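Exotoxin 6 (Staphylococcus aureus subsp. aureus Mu50, PDB 4ZYS) is a staphylococcal superantigen-like exotoxin that probably binds host molecules, possibly glycans, to interfere with immune defence. Local coordinates at residues K60-L74 with N84-Q96. Sequence-based numbering, arbitrary orientation.
Sequences KFKDGDNSNIDVFIL and NYSIGGVTKTNSQ
K92 slides past F61, running the opposite way, to reach the backbone of K60. Its CB points away from segment 60-74; the bend at chi2 (-74°) then brings the chain back. CG lies near K60 CE. CD runs alongside the N68 amide, and CE sits 3.7 Å from F61 CE1. At the tip, K92 NZ gives a hydrogen bond of 3.1 Å to K60 O, tilted from the carbonyl plane. Two waters also accept from NZ: one donates to N66 OD1 and N68 OD1, the other accepts from N68 ND2. NZ thus holds K60 O directly and N66 and N68 through water. Beside it, V90 CG1 makes an off-centre CH-pi contact with the F61 ring.

D70 and T91 form a hydrogen-bonded antiparallel pair. Farther along, T93 OG1 donates to D70 OD1 (2.7 Å) on the syn side of the carboxylate. Regular pairing ends at V71 with V90, where G88 and G89 interrupt strand 84-92. F72 N donates to G89 O over 2.9 Å, with a bent N-H...O angle of 141°. A water bridges F72 O, S86 OG and G88 O. S86 OG also accepts from L74 N.

The hairpin 69-74/84-92 belongs to the OB-fold domain. Strand 21-24 flanks 69-74, strand 47-52 flanks 84-92, and helix 130-145 packs on F72, L74 and S86.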
loop_
_atom_site.group_PDB
_atom_site.type_symbol
_atom_site.label_atom_id
_atom_site.label_comp_id
_atom_site.label_asym_id
_atom_site.label_seq_id
_atom_site.Cartn_x
_atom_site.Cartn_y
_atom_site.Cartn_z
ATOM N N LYS A 60 -13.690 -5.571 -8.907
ATOM C CA LYS A 60 -14.068 -4.231 -8.424
ATOM C C LYS A 60 -14.269 -3.217 -9.565
ATOM O O LYS A 60 -15.072 -2.288 -9.438
ATOM C CB LYS A 60 -12.966 -3.711 -7.486
ATOM C CG LYS A 60 -13.382 -2.580 -6.568
ATOM C CD LYS A 60 -12.338 -2.402 -5.481
ATOM C CE LYS A 60 -12.313 -1.000 -4.952
ATOM N NZ LYS A 60 -11.370 -0.899 -3.820
ATOM N N PHE A 61 -13.503 -3.377 -10.656
ATOM C CA PHE A 61 -13.531 -2.439 -11.768
ATOM C C PHE A 61 -14.187 -3.060 -12.977
ATOM O O PHE A 61 -14.013 -4.255 -13.243
ATOM C CB PHE A 61 -12.101 -1.929 -12.091
ATOM C CG PHE A 61 -11.428 -1.407 -10.839
ATOM C CD1 PHE A 61 -11.726 -0.138 -10.348
ATOM C CD2 PHE A 61 -10.593 -2.227 -10.086
ATOM C CE1 PHE A 61 -11.189 0.307 -9.130
ATOM C CE2 PHE A 61 -10.076 -1.792 -8.868
ATOM C CZ PHE A 61 -10.364 -0.518 -8.406
ATOM N N LYS A 62 -14.963 -2.237 -13.701
ATOM C CA LYS A 62 -15.636 -2.656 -14.937
ATOM C C LYS A 62 -14.605 -2.744 -16.081
ATOM O O LYS A 62 -13.564 -2.089 -16.020
ATOM C CB LYS A 62 -16.800 -1.695 -15.301
ATOM C CG LYS A 62 -16.405 -0.225 -15.455
ATOM C CD LYS A 62 -17.274 0.478 -16.483
ATOM C CE LYS A 62 -17.541 1.921 -16.135
ATOM N NZ LYS A 62 -18.192 2.645 -17.265
ATOM N N ASP A 63 -14.891 -3.542 -17.112
ATOM C CA ASP A 63 -14.000 -3.628 -18.257
ATOM C C ASP A 63 -14.086 -2.305 -19.012
ATOM O O ASP A 63 -15.130 -1.636 -18.998
ATOM C CB ASP A 63 -14.351 -4.835 -19.149
ATOM C CG ASP A 63 -13.955 -6.164 -18.517
ATOM O OD1 ASP A 63 -12.736 -6.508 -18.548
ATOM O OD2 ASP A 63 -14.857 -6.866 -17.988
ATOM N N GLY A 64 -12.970 -1.904 -19.604
ATOM C CA GLY A 64 -12.919 -0.634 -20.301
ATOM C C GLY A 64 -12.617 0.512 -19.363
ATOM O O GLY A 64 -11.948 0.330 -18.332
ATOM N N ASP A 65 -13.108 1.702 -19.733
ATOM C CA ASP A 65 -12.888 2.962 -19.048
ATOM C C ASP A 65 -13.406 2.989 -17.612
ATOM O O ASP A 65 -14.606 2.831 -17.374
ATOM C CB ASP A 65 -13.557 4.103 -19.851
ATOM C CG ASP A 65 -13.354 5.523 -19.320
ATOM O OD1 ASP A 65 -12.757 5.678 -18.246
ATOM O OD2 ASP A 65 -13.790 6.467 -19.982
ATOM N N ASN A 66 -12.485 3.264 -16.665
ATOM C CA ASN A 66 -12.739 3.533 -15.250
ATOM C C ASN A 66 -12.169 4.915 -14.991
ATOM O O ASN A 66 -10.950 5.056 -14.926
ATOM C CB ASN A 66 -12.101 2.474 -14.341
ATOM C CG ASN A 66 -12.797 1.140 -14.370
ATOM O OD1 ASN A 66 -13.651 0.839 -13.531
ATOM N ND2 ASN A 66 -12.461 0.322 -15.347
ATOM N N SER A 67 -13.017 5.947 -14.925
ATOM C CA SER A 67 -12.527 7.324 -14.761
ATOM C C SER A 67 -12.764 7.919 -13.365
ATOM O O SER A 67 -12.783 9.147 -13.218
ATOM C CB SER A 67 -13.156 8.230 -15.816
ATOM O OG SER A 67 -12.454 8.083 -17.037
ATOM N N ASN A 68 -12.885 7.065 -12.343
ATOM C CA ASN A 68 -13.137 7.489 -10.956
ATOM C C ASN A 68 -12.176 6.734 -10.025
ATOM O O ASN A 68 -12.584 6.181 -9.004
ATOM C CB ASN A 68 -14.615 7.171 -10.614
ATOM C CG ASN A 68 -14.953 5.674 -10.699
ATOM O OD1 ASN A 68 -14.349 4.885 -11.466
ATOM N ND2 ASN A 68 -15.868 5.231 -9.849
ATOM N N ILE A 69 -10.910 6.646 -10.407
ATOM C CA ILE A 69 -9.987 5.834 -9.635
ATOM C C ILE A 69 -8.834 6.644 -9.106
ATOM O O ILE A 69 -8.510 7.715 -9.631
ATOM C CB ILE A 69 -9.466 4.604 -10.476
ATOM C CG1 ILE A 69 -8.803 5.021 -11.808
ATOM C CG2 ILE A 69 -10.559 3.577 -10.709
ATOM C CD1 ILE A 69 -7.683 4.091 -12.321
ATOM N N ASP A 70 -8.213 6.114 -8.045
ATOM C CA ASP A 70 -6.966 6.620 -7.482
ATOM C C ASP A 70 -5.949 5.538 -7.672
ATOM O O ASP A 70 -6.297 4.358 -7.625
ATOM C CB ASP A 70 -7.094 7.009 -5.998
ATOM C CG ASP A 70 -8.070 8.134 -5.724
ATOM O OD1 ASP A 70 -8.507 8.798 -6.700
ATOM O OD2 ASP A 70 -8.430 8.329 -4.544
ATOM N N VAL A 71 -4.689 5.912 -7.915
ATOM C CA VAL A 71 -3.657 4.907 -8.117
ATOM C C VAL A 71 -2.484 5.210 -7.208
ATOM O O VAL A 71 -2.179 6.370 -6.937
ATOM C CB VAL A 71 -3.221 4.725 -9.612
ATOM C CG1 VAL A 71 -4.414 4.349 -10.489
ATOM C CG2 VAL A 71 -2.515 5.968 -10.164
ATOM N N PHE A 72 -1.881 4.127 -6.685
ATOM C CA PHE A 72 -0.670 4.092 -5.876
ATOM C C PHE A 72 0.240 3.116 -6.599
ATOM O O PHE A 72 0.017 1.906 -6.518
ATOM C CB PHE A 72 -0.981 3.677 -4.428
ATOM C CG PHE A 72 0.202 3.840 -3.505
ATOM C CD1 PHE A 72 1.130 2.813 -3.348
ATOM C CD2 PHE A 72 0.397 5.029 -2.800
ATOM C CE1 PHE A 72 2.249 2.972 -2.520
ATOM C CE2 PHE A 72 1.498 5.179 -1.940
ATOM C CZ PHE A 72 2.410 4.139 -1.792
ATOM N N ILE A 73 1.186 3.641 -7.400
ATOM C CA ILE A 73 2.051 2.863 -8.288
ATOM C C ILE A 73 3.491 2.802 -7.768
ATOM O O ILE A 73 4.146 3.820 -7.537
ATOM C CB ILE A 73 1.983 3.451 -9.751
ATOM C CG1 ILE A 73 0.546 3.344 -10.348
ATOM C CG2 ILE A 73 3.054 2.866 -10.722
ATOM C CD1 ILE A 73 0.263 4.338 -11.473
ATOM N N LEU A 74 3.980 1.582 -7.658
ATOM C CA LEU A 74 5.340 1.214 -7.302
ATOM C C LEU A 74 5.850 0.251 -8.395
ATOM O O LEU A 74 5.270 -0.809 -8.611
ATOM C CB LEU A 74 5.365 0.585 -5.888
ATOM C CG LEU A 74 6.736 0.223 -5.295
ATOM C CD1 LEU A 74 6.633 0.136 -3.805
ATOM C CD2 LEU A 74 7.204 -1.140 -5.799
ATOM N N ASN A 84 5.876 1.050 -16.488
ATOM C CA ASN A 84 5.854 0.588 -15.106
ATOM C C ASN A 84 4.884 -0.549 -14.938
ATOM O O ASN A 84 3.761 -0.491 -15.456
ATOM C CB ASN A 84 5.443 1.680 -14.142
ATOM C CG ASN A 84 6.176 2.972 -14.234
ATOM O OD1 ASN A 84 7.409 3.020 -14.381
ATOM N ND2 ASN A 84 5.420 4.044 -14.016
ATOM N N TYR A 85 5.325 -1.579 -14.221
ATOM C CA TYR A 85 4.498 -2.733 -13.909
ATOM C C TYR A 85 4.300 -2.719 -12.406
ATOM O O TYR A 85 5.253 -2.872 -11.664
ATOM C CB TYR A 85 5.125 -4.043 -14.450
ATOM C CG TYR A 85 5.244 -4.059 -15.961
ATOM C CD1 TYR A 85 4.127 -4.249 -16.765
ATOM C CD2 TYR A 85 6.465 -3.829 -16.588
ATOM C CE1 TYR A 85 4.219 -4.208 -18.154
ATOM C CE2 TYR A 85 6.566 -3.773 -17.976
ATOM C CZ TYR A 85 5.440 -3.974 -18.755
ATOM O OH TYR A 85 5.518 -3.995 -20.125
ATOM N N SER A 86 3.086 -2.447 -11.969
ATOM C CA SER A 86 2.759 -2.348 -10.567
ATOM C C SER A 86 1.658 -3.350 -10.218
ATOM O O SER A 86 1.024 -3.888 -11.120
ATOM C CB SER A 86 2.360 -0.915 -10.225
ATOM O OG SER A 86 2.300 -0.723 -8.819
ATOM N N ILE A 87 1.490 -3.666 -8.912
ATOM C CA ILE A 87 0.485 -4.629 -8.448
ATOM C C ILE A 87 -0.436 -3.956 -7.446
ATOM O O ILE A 87 0.063 -3.433 -6.451
ATOM C CB ILE A 87 1.172 -5.888 -7.821
ATOM C CG1 ILE A 87 2.172 -6.523 -8.818
ATOM C CG2 ILE A 87 0.121 -6.903 -7.321
ATOM C CD1 ILE A 87 3.126 -7.513 -8.216
ATOM N N GLY A 88 -1.753 -4.040 -7.677
ATOM C CA GLY A 88 -2.780 -3.474 -6.803
ATOM C C GLY A 88 -2.730 -1.964 -6.703
ATOM O O GLY A 88 -2.381 -1.280 -7.672
ATOM N N GLY A 89 -3.076 -1.454 -5.528
ATOM C CA GLY A 89 -3.093 -0.024 -5.230
ATOM C C GLY A 89 -4.057 0.809 -6.049
ATOM O O GLY A 89 -3.852 2.025 -6.192
ATOM N N VAL A 90 -5.102 0.153 -6.616
ATOM C CA VAL A 90 -6.145 0.812 -7.414
ATOM C C VAL A 90 -7.391 0.804 -6.579
ATOM O O VAL A 90 -7.881 -0.255 -6.174
ATOM C CB VAL A 90 -6.376 0.236 -8.841
ATOM C CG1 VAL A 90 -7.326 1.139 -9.640
ATOM C CG2 VAL A 90 -5.038 0.085 -9.586
ATOM N N THR A 91 -7.853 2.001 -6.256
ATOM C CA THR A 91 -9.012 2.239 -5.390
ATOM C C THR A 91 -10.005 3.212 -6.073
ATOM O O THR A 91 -9.686 3.796 -7.109
ATOM C CB THR A 91 -8.516 2.813 -4.024
ATOM O OG1 THR A 91 -7.716 3.971 -4.251
ATOM C CG2 THR A 91 -7.721 1.811 -3.187
ATOM N N LYS A 92 -11.209 3.359 -5.482
ATOM C CA LYS A 92 -12.234 4.292 -5.934
ATOM C C LYS A 92 -11.870 5.662 -5.380
ATOM O O LYS A 92 -11.453 5.771 -4.228
ATOM C CB LYS A 92 -13.651 3.871 -5.467
ATOM C CG LYS A 92 -14.103 2.460 -5.896
ATOM C CD LYS A 92 -14.470 2.332 -7.400
ATOM C CE LYS A 92 -14.630 0.892 -7.835
ATOM N NZ LYS A 92 -15.450 0.760 -9.069
ATOM N N THR A 93 -12.013 6.701 -6.198
ATOM C CA THR A 93 -11.715 8.052 -5.786
ATOM C C THR A 93 -12.768 8.538 -4.763
ATOM O O THR A 93 -13.875 7.988 -4.712
ATOM C CB THR A 93 -11.637 8.970 -7.010
ATOM O OG1 THR A 93 -10.882 10.114 -6.632
ATOM C CG2 THR A 93 -13.018 9.403 -7.533
ATOM N N ASN A 94 -12.434 9.591 -3.985
ATOM C CA ASN A 94 -13.360 10.170 -3.015
ATOM C C ASN A 94 -14.538 10.827 -3.709
ATOM O O ASN A 94 -14.395 11.397 -4.798
ATOM C CB ASN A 94 -12.657 11.203 -2.107
ATOM C CG ASN A 94 -11.771 10.620 -1.014
ATOM O OD1 ASN A 94 -11.504 9.412 -0.949
ATOM N ND2 ASN A 94 -11.341 11.464 -0.079
ATOM N N SER A 95 -15.708 10.789 -3.038
ATOM C CA SER A 95 -16.909 11.464 -3.498
ATOM C C SER A 95 -16.709 12.958 -3.261
ATOM O O SER A 95 -15.823 13.334 -2.502
ATOM C CB SER A 95 -18.132 10.915 -2.770
ATOM O OG SER A 95 -17.873 10.757 -1.387
ATOM N N GLN A 96 -17.490 13.810 -3.924
ATOM C CA GLN A 96 -17.384 15.265 -3.794
ATOM C C GLN A 96 -17.464 15.740 -2.312
ATOM O O GLN A 96 -16.609 16.552 -1.939
ATOM C CB GLN A 96 -18.451 15.973 -4.663
ATOM C CG GLN A 96 -18.007 17.327 -5.236
ATOM C CD GLN A 96 -16.720 17.286 -6.042
ATOM O OE1 GLN A 96 -16.499 16.414 -6.885
ATOM N NE2 GLN A 96 -15.838 18.238 -5.798
HETATM O O HOH W 1 -14.430 2.221 -11.240
HETATM O O HOH W 2 -17.673 2.977 -9.531
HETATM O O HOH W 3 -9.471 10.495 -3.512
HETATM O O HOH W 4 -0.205 0.116 -8.557
HETATM O O HOH W 5 3.824 -2.723 -7.427
#